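PDB 3OYV: imelysin from Bacteroides ovatus ATCC 8483, which is an outer-membrane imelysin-like protein of a family implicated in bacterial iron uptake, and probably binds metal. Local coordinates for residues A[40-43]-A[44-48]; A[55-58]-A[59-63]. All coordinates share one frame; numbering follows the deposited sequence. Where two conformers were deposited one is given.

Contact 1. Residues A[40-43]-A[44-48]; sequences TNLY and NAWNS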
ATOM      1  N   THR A  40      -8.401  -9.884   5.915  1.00 11.64           N
ATOM      2  CA  THR A  40      -9.753 -10.210   6.375  1.00 11.94           C
ATOM      3  C   THR A  40     -10.085  -9.450   7.653  1.00 11.73           C
ATOM      4  O   THR A  40     -11.167  -8.863   7.780  1.00 12.77           O
ATOM      5  CB  THR A  40      -9.919 -11.728   6.532  1.00 11.83           C
ATOM      6  OG1 THR A  40      -9.706 -12.344   5.263  1.00 14.48           O
ATOM      7  CG2 THR A  40     -11.292 -12.053   7.097  1.00 14.34           C
ATOM      8  N   ASN A  41      -9.131  -9.417   8.575  1.00 11.80           N
ATOM      9  CA  ASN A  41      -9.374  -8.738   9.836  1.00 12.45           C
ATOM     10  C   ASN A  41      -9.481  -7.224   9.636  1.00 11.75           C
ATOM     11  O   ASN A  41     -10.308  -6.603  10.280  1.00 12.73           O
ATOM     12  CB  ASN A  41      -8.301  -9.060  10.851  1.00 14.72           C
ATOM     13  CG  ASN A  41      -8.366 -10.513  11.312  1.00 17.02           C
ATOM     14  OD1 ASN A  41      -9.406 -11.192  11.157  1.00 19.23           O
ATOM     15  ND2 ASN A  41      -7.254 -11.002  11.836  1.00 16.05           N
ATOM     16  N   LEU A  42      -8.665  -6.681   8.739  1.00 11.50           N
ATOM     17  CA  LEU A  42      -8.726  -5.225   8.416  1.00 10.80           C
ATOM     18  C   LEU A  42     -10.108  -4.853   7.843  1.00 11.41           C
ATOM     19  O   LEU A  42     -10.755  -3.901   8.274  1.00 11.67           O
ATOM     20  CB  LEU A  42      -7.628  -4.898   7.409  1.00 10.37           C
ATOM     21  CG  LEU A  42      -7.549  -3.450   6.909  1.00 11.49           C
ATOM     22  CD1 LEU A  42      -7.542  -2.421   8.064  1.00 11.73           C
ATOM     23  CD2 LEU A  42      -6.295  -3.341   6.063  1.00 12.05           C
ATOM     24  N   TYR A  43     -10.566  -5.613   6.850  1.00 10.70           N
ATOM     25  CA  TYR A  43     -11.866  -5.366   6.247  1.00 11.03           C
ATOM     26  C   TYR A  43     -12.988  -5.509   7.313  1.00 11.64           C
ATOM     27  O   TYR A  43     -13.907  -4.683   7.402  1.00 11.60           O
ATOM     28  CB  TYR A  43     -12.087  -6.338   5.108  1.00 11.97           C
ATOM     29  CG  TYR A  43     -13.480  -6.265   4.502  1.00 10.90           C
ATOM     30  CD1 TYR A  43     -13.990  -5.084   3.966  1.00 12.95           C
ATOM     31  CD2 TYR A  43     -14.277  -7.397   4.439  1.00 14.40           C
ATOM     32  CE1 TYR A  43     -15.245  -5.030   3.404  1.00 11.47           C
ATOM     33  CE2 TYR A  43     -15.527  -7.356   3.869  1.00 16.06           C
ATOM     34  CZ  TYR A  43     -16.015  -6.189   3.326  1.00 14.30           C
ATOM     35  OH  TYR A  43     -17.278  -6.157   2.773  1.00 17.03           O
ATOM     36  N   ASN A  44     -12.958  -6.593   8.083  1.00 10.62           N
ATOM     37  CA  ASN A  44     -14.001  -6.807   9.071  1.00 12.69           C
ATOM     38  C   ASN A  44     -14.036  -5.738  10.160  1.00 12.20           C
ATOM     39  O   ASN A  44     -15.123  -5.388  10.639  1.00 14.50           O
ATOM     40  CB  ASN A  44     -13.881  -8.186   9.716  1.00 13.28           C
ATOM     41  CG  ASN A  44     -14.238  -9.322   8.751  1.00 14.43           C
ATOM     42  OD1 ASN A  44     -14.901  -9.103   7.743  1.00 16.41           O
ATOM     43  ND2 ASN A  44     -13.775 -10.554   9.068  1.00 16.56           N
ATOM     44  N   ALA A  45     -12.875  -5.164  10.489  1.00 11.77           N
ATOM     45  CA  ALA A  45     -12.823  -4.119  11.518  1.00 11.92           C
ATOM     46  C   ALA A  45     -13.589  -2.896  11.014  1.00 11.78           C
ATOM     47  O   ALA A  45     -14.324  -2.260  11.753  1.00 12.83           O
ATOM     48  CB  ALA A  45     -11.414  -3.732  11.816  1.00 12.94           C
ATOM     49  N   TRP A  46     -13.412  -2.589   9.726  1.00 11.83           N
ATOM     50  CA  TRP A  46     -14.132  -1.471   9.115  1.00 11.27           C
ATOM     51  C   TRP A  46     -15.589  -1.763   8.856  1.00 10.87           C
ATOM     52  O   TRP A  46     -16.436  -0.882   8.984  1.00 12.43           O
ATOM     53  CB  TRP A  46     -13.442  -1.034   7.805  1.00 10.39           C
ATOM     54  CG  TRP A  46     -12.317  -0.049   8.014  1.00  9.50           C
ATOM     55  CD1 TRP A  46     -10.993  -0.343   8.243  1.00 11.37           C
ATOM     56  CD2 TRP A  46     -12.408   1.386   8.034  1.00 10.02           C
ATOM     57  NE1 TRP A  46     -10.274   0.803   8.436  1.00 10.87           N
ATOM     58  CE2 TRP A  46     -11.117   1.878   8.291  1.00 10.07           C
ATOM     59  CE3 TRP A  46     -13.460   2.299   7.903  1.00 10.57           C
ATOM     60  CZ2 TRP A  46     -10.838   3.250   8.348  1.00 11.63           C
ATOM     61  CZ3 TRP A  46     -13.175   3.650   7.944  1.00 12.10           C
ATOM     62  CH2 TRP A  46     -11.902   4.115   8.182  1.00 10.99           C
ATOM     63  N   ASN A  47     -15.884  -2.970   8.370  1.00 12.77           N
ATOM     64  CA  ASN A  47     -17.189  -3.260   7.818  1.00 13.68           C
ATOM     65  C   ASN A  47     -18.173  -3.917   8.762  1.00 14.20           C
ATOM     66  O   ASN A  47     -19.386  -3.821   8.544  1.00 15.52           O
ATOM     67  CB  ASN A  47     -17.021  -4.166   6.600  1.00 12.96           C
ATOM     68  CG  ASN A  47     -18.331  -4.387   5.846  1.00 13.89           C
ATOM     69  OD1 ASN A  47     -18.964  -3.441   5.329  1.00 15.67           O
ATOM     70  ND2 ASN A  47     -18.726  -5.649   5.730  1.00 16.87           N
ATOM     71  N   SER A  48     -17.661  -4.582   9.785  1.00 14.91           N
ATOM     72  CA  SER A  48     -18.517  -5.381  10.661  0.60 15.53           C
ATOM     73  C   SER A  48     -18.425  -4.956  12.126  1.00 15.54           C
ATOM     74  O   SER A  48     -19.453  -4.592  12.752  1.00 18.64           O
ATOM     75  CB  SER A  48     -18.170  -6.873  10.499  0.60 17.02           C
ATOM     76  OG  SER A  48     -18.953  -7.664  11.381  0.60 20.32           O
TER
HETATM   77  O   HOH W   1     -12.028 -10.843  11.411  1.00 24.50           O
HETATM   78  O   HOH W   2     -18.771  -3.966   2.227  1.00 22.22           O
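Y43 and N47, one turn apart near the C-terminal end of helix 21-47, meet through a CH-pi contact. N47 CB lies over one face of the Y43 ring, 4.1 Å from its centroid and displaced toward the rim. With CG anti to the backbone N in both residues (chi1 174° in Y43, -173° in N47), the two side chains run side by side. The N47 amide plane is 10° from that of the ring. Without the Y43 phenol, as with an alanine here, N47 CB would probably lose its ring face and the amide be freer to turn.

Two waters join polar ends. One donates to N41 OD1 at 2.7 Å and accepts from N44 ND2 at 2.9 Å. The other sits in the plane of the Y43 ring at its edge, 2.7 Å from Y43 OH, and donates weakly to N47 OD1.

The inward side is apolar. L42 CD1 touches W46 CD1 at 4.0 Å, and both residues also pack on Y242 of helix 223-261. L42 O lies at the edge of the indole, in its plane.

In the backbone, N44 N donates to T40 O at 2.9 Å, and N47 N reaches Y43 O at 2.8 Å. T40 OG1 is hydrogen-bonded to K246 NZ and to K36 O.

This implies an amphipathic turn: amides and waters where exposed, L42 and W46 buried, with Y43 and N47 also touching helix 223-261.

Contact 2. Residues A[55-58]-A[59-63]; sequences SYAS and LFKAH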
ATOM      1  N   SER A  55     -18.865  -1.148  13.784  1.00 14.39           N
ATOM      2  CA  SER A  55     -17.771  -1.163  12.809  1.00 13.56           C
ATOM      3  C   SER A  55     -16.993   0.147  12.845  1.00 12.88           C
ATOM      4  O   SER A  55     -17.518   1.199  13.258  1.00 13.41           O
ATOM      5  CB  SER A  55     -18.360  -1.358  11.425  1.00 12.72           C
ATOM      6  OG  SER A  55     -19.074  -0.199  11.035  1.00 13.53           O
ATOM      7  N   TYR A  56     -15.765   0.141  12.341  1.00 12.71           N
ATOM      8  CA  TYR A  56     -15.013   1.393  12.290  1.00 11.33           C
ATOM      9  C   TYR A  56     -15.660   2.364  11.287  1.00 12.30           C
ATOM     10  O   TYR A  56     -15.620   3.583  11.495  1.00 10.99           O
ATOM     11  CB  TYR A  56     -13.545   1.174  11.962  1.00 10.84           C
ATOM     12  CG  TYR A  56     -12.656   2.290  12.431  1.00 11.79           C
ATOM     13  CD1 TYR A  56     -12.204   2.313  13.739  1.00 15.79           C
ATOM     14  CD2 TYR A  56     -12.302   3.351  11.609  1.00 12.33           C
ATOM     15  CE1 TYR A  56     -11.413   3.308  14.187  1.00 16.01           C
ATOM     16  CE2 TYR A  56     -11.456   4.368  12.075  1.00 14.35           C
ATOM     17  CZ  TYR A  56     -11.036   4.334  13.374  1.00 15.34           C
ATOM     18  OH  TYR A  56     -10.237   5.341  13.878  1.00 22.12           O
ATOM     19  N   ALA A  57     -16.281   1.847  10.227  1.00 11.91           N
ATOM     20  CA  ALA A  57     -17.002   2.683   9.274  1.00 11.12           C
ATOM     21  C   ALA A  57     -18.096   3.452  10.038  1.00 11.49           C
ATOM     22  O   ALA A  57     -18.242   4.674   9.848  1.00 11.89           O
ATOM     23  CB  ALA A  57     -17.600   1.855   8.149  1.00 11.05           C
ATOM     24  N   SER A  58     -18.882   2.745  10.848  1.00 11.26           N
ATOM     25  CA  SER A  58     -19.959   3.400  11.586  1.00 11.76           C
ATOM     26  C   SER A  58     -19.384   4.451  12.556  1.00 12.60           C
ATOM     27  O   SER A  58     -19.939   5.549  12.693  1.00 13.63           O
ATOM     28  CB  SER A  58     -20.811   2.375  12.322  1.00 13.09           C
ATOM     29  OG  SER A  58     -21.584   1.564  11.431  1.00 16.54           O
ATOM     30  N   LEU A  59     -18.291   4.110  13.231  1.00 12.50           N
ATOM     31  CA  LEU A  59     -17.630   5.009  14.173  1.00 13.64           C
ATOM     32  C   LEU A  59     -17.167   6.309  13.483  1.00 13.83           C
ATOM     33  O   LEU A  59     -17.451   7.417  13.953  1.00 13.85           O
ATOM     34  CB  LEU A  59     -16.447   4.259  14.824  1.00 14.53           C
ATOM     35  CG  LEU A  59     -15.593   4.984  15.848  1.00 18.57           C
ATOM     36  CD1 LEU A  59     -14.831   3.946  16.672  1.00 20.31           C
ATOM     37  CD2 LEU A  59     -14.630   5.954  15.239  1.00 19.89           C
ATOM     38  N   PHE A  60     -16.473   6.163  12.366  1.00 12.36           N
ATOM     39  CA  PHE A  60     -15.928   7.306  11.673  1.00 12.76           C
ATOM     40  C   PHE A  60     -17.032   8.182  11.092  1.00 11.81           C
ATOM     41  O   PHE A  60     -16.940   9.406  11.165  1.00 13.33           O
ATOM     42  CB  PHE A  60     -14.958   6.845  10.598  1.00 12.24           C
ATOM     43  CG  PHE A  60     -13.969   7.905  10.154  1.00 12.18           C
ATOM     44  CD1 PHE A  60     -12.959   8.351  11.005  1.00 14.25           C
ATOM     45  CD2 PHE A  60     -14.051   8.452   8.890  1.00 13.28           C
ATOM     46  CE1 PHE A  60     -12.037   9.314  10.569  1.00 14.96           C
ATOM     47  CE2 PHE A  60     -13.158   9.394   8.475  1.00 13.81           C
ATOM     48  CZ  PHE A  60     -12.144   9.829   9.290  1.00 13.16           C
ATOM     49  N   LYS A  61     -18.056   7.575  10.498  1.00 12.19           N
ATOM     50  CA  LYS A  61     -19.167   8.357   9.962  1.00 11.59           C
ATOM     51  C   LYS A  61     -19.986   9.073  11.026  1.00 13.73           C
ATOM     52  O   LYS A  61     -20.581  10.121  10.751  1.00 14.25           O
ATOM     53  CB  LYS A  61     -20.112   7.490   9.113  1.00 12.35           C
ATOM     54  CG  LYS A  61     -19.418   6.995   7.872  1.00 11.92           C
ATOM     55  CD  LYS A  61     -20.330   6.168   6.956  1.00 12.55           C
ATOM     56  CE  LYS A  61     -20.617   4.787   7.548  1.00 13.26           C
ATOM     57  NZ  LYS A  61     -21.586   4.019   6.719  1.00 14.16           N
ATOM     58  N   ALA A  62     -20.068   8.494  12.214  1.00 13.89           N
ATOM     59  CA  ALA A  62     -20.835   9.111  13.299  1.00 14.01           C
ATOM     60  C   ALA A  62     -20.073  10.251  13.960  1.00 13.94           C
ATOM     61  O   ALA A  62     -20.673  11.240  14.378  1.00 16.26           O
ATOM     62  CB  ALA A  62     -21.210   8.066  14.371  1.00 15.26           C
ATOM     63  N   HIS A  63     -18.763  10.078  14.089  1.00 14.69           N
ATOM     64  CA  HIS A  63     -17.849  11.024  14.694  1.00 16.16           C
ATOM     65  C   HIS A  63     -18.447  11.748  15.899  1.00 16.50           C
ATOM     66  O   HIS A  63     -18.576  12.974  15.915  1.00 18.17           O
ATOM     67  CB  HIS A  63     -17.255  11.975  13.650  1.00 15.04           C
ATOM     68  CG  HIS A  63     -18.259  12.625  12.742  1.00 14.53           C
ATOM     69  ND1 HIS A  63     -19.106  13.632  13.160  1.00 16.95           N
ATOM     70  CD2 HIS A  63     -18.538  12.415  11.429  1.00 15.62           C
ATOM     71  CE1 HIS A  63     -19.864  14.008  12.143  1.00 15.55           C
ATOM     72  NE2 HIS A  63     -19.555  13.275  11.087  1.00 14.12           N
TER
HETATM   73  O   HOH W   3     -21.645   1.778   8.468  1.00 21.83           O
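L59 packs one turn beyond Y56, with its CD2 over one face of the Y56 ring and offset toward the rim. L59 CD1 comes 4.3 Å from Y56 CD1. L59 CG is anti to its own N (chi1 180°), which swings the isobutyl group out to the Y56 ring. F60 also approaches this ring: its CD1 is 4.4 Å from Y56 CE2, a loose apolar contact. Y56 is also met edge-to-face by W46 and Y50.

S58 is the third main residue. Its N donates to S55 OG at 3.0 Å, nearly straight at 161°. Its O accepts from A62 N at 3.0 Å. Its OG is 3.0 Å from a water that accepts from K61 NZ at 2.8 Å. The lysine chain bends at chi3 (-73°), and its CE passes 3.3 Å from A57 O. K61 NZ makes its salt bridge with D235 of helix 223-261.

Backbone bonds complete the turns: L59 N to S55 O, F60 N to Y56 O at 2.9 Å, and K61 N to A57 O.

The arrangement is that of a short helix with a serine N-cap. Its aromatic side is set into the imelysin fold, F60 on V230 and V234 of helix 223-261 and on C74 of helix 71-102, Y56 on Y68 and P292.

Overall arrangement
Contacts 1 and 2 follow each other in the chain, on helices 21-47 and 56-62, with centres about 12 Å apart. Both are partly buried and both rest on helix 223-261. They join directly: A45 O is 2.9 Å from Y56 N and W46 O 3.0 Å from A57 N, probable hydrogen bonds. Contact 1 belongs to the end of a long helix, and its solvent side holds asparagines, with water bridging N41 to N44 and N47 to Y43. Contact 2 spans a whole short helix farther from the chain centre. It nevertheless has more buried residues and adds a capping serine. It forms a salt bridge to helix 223-261 (K61 with D235), where contact 1 has a hydrogen bond between T40 and K246.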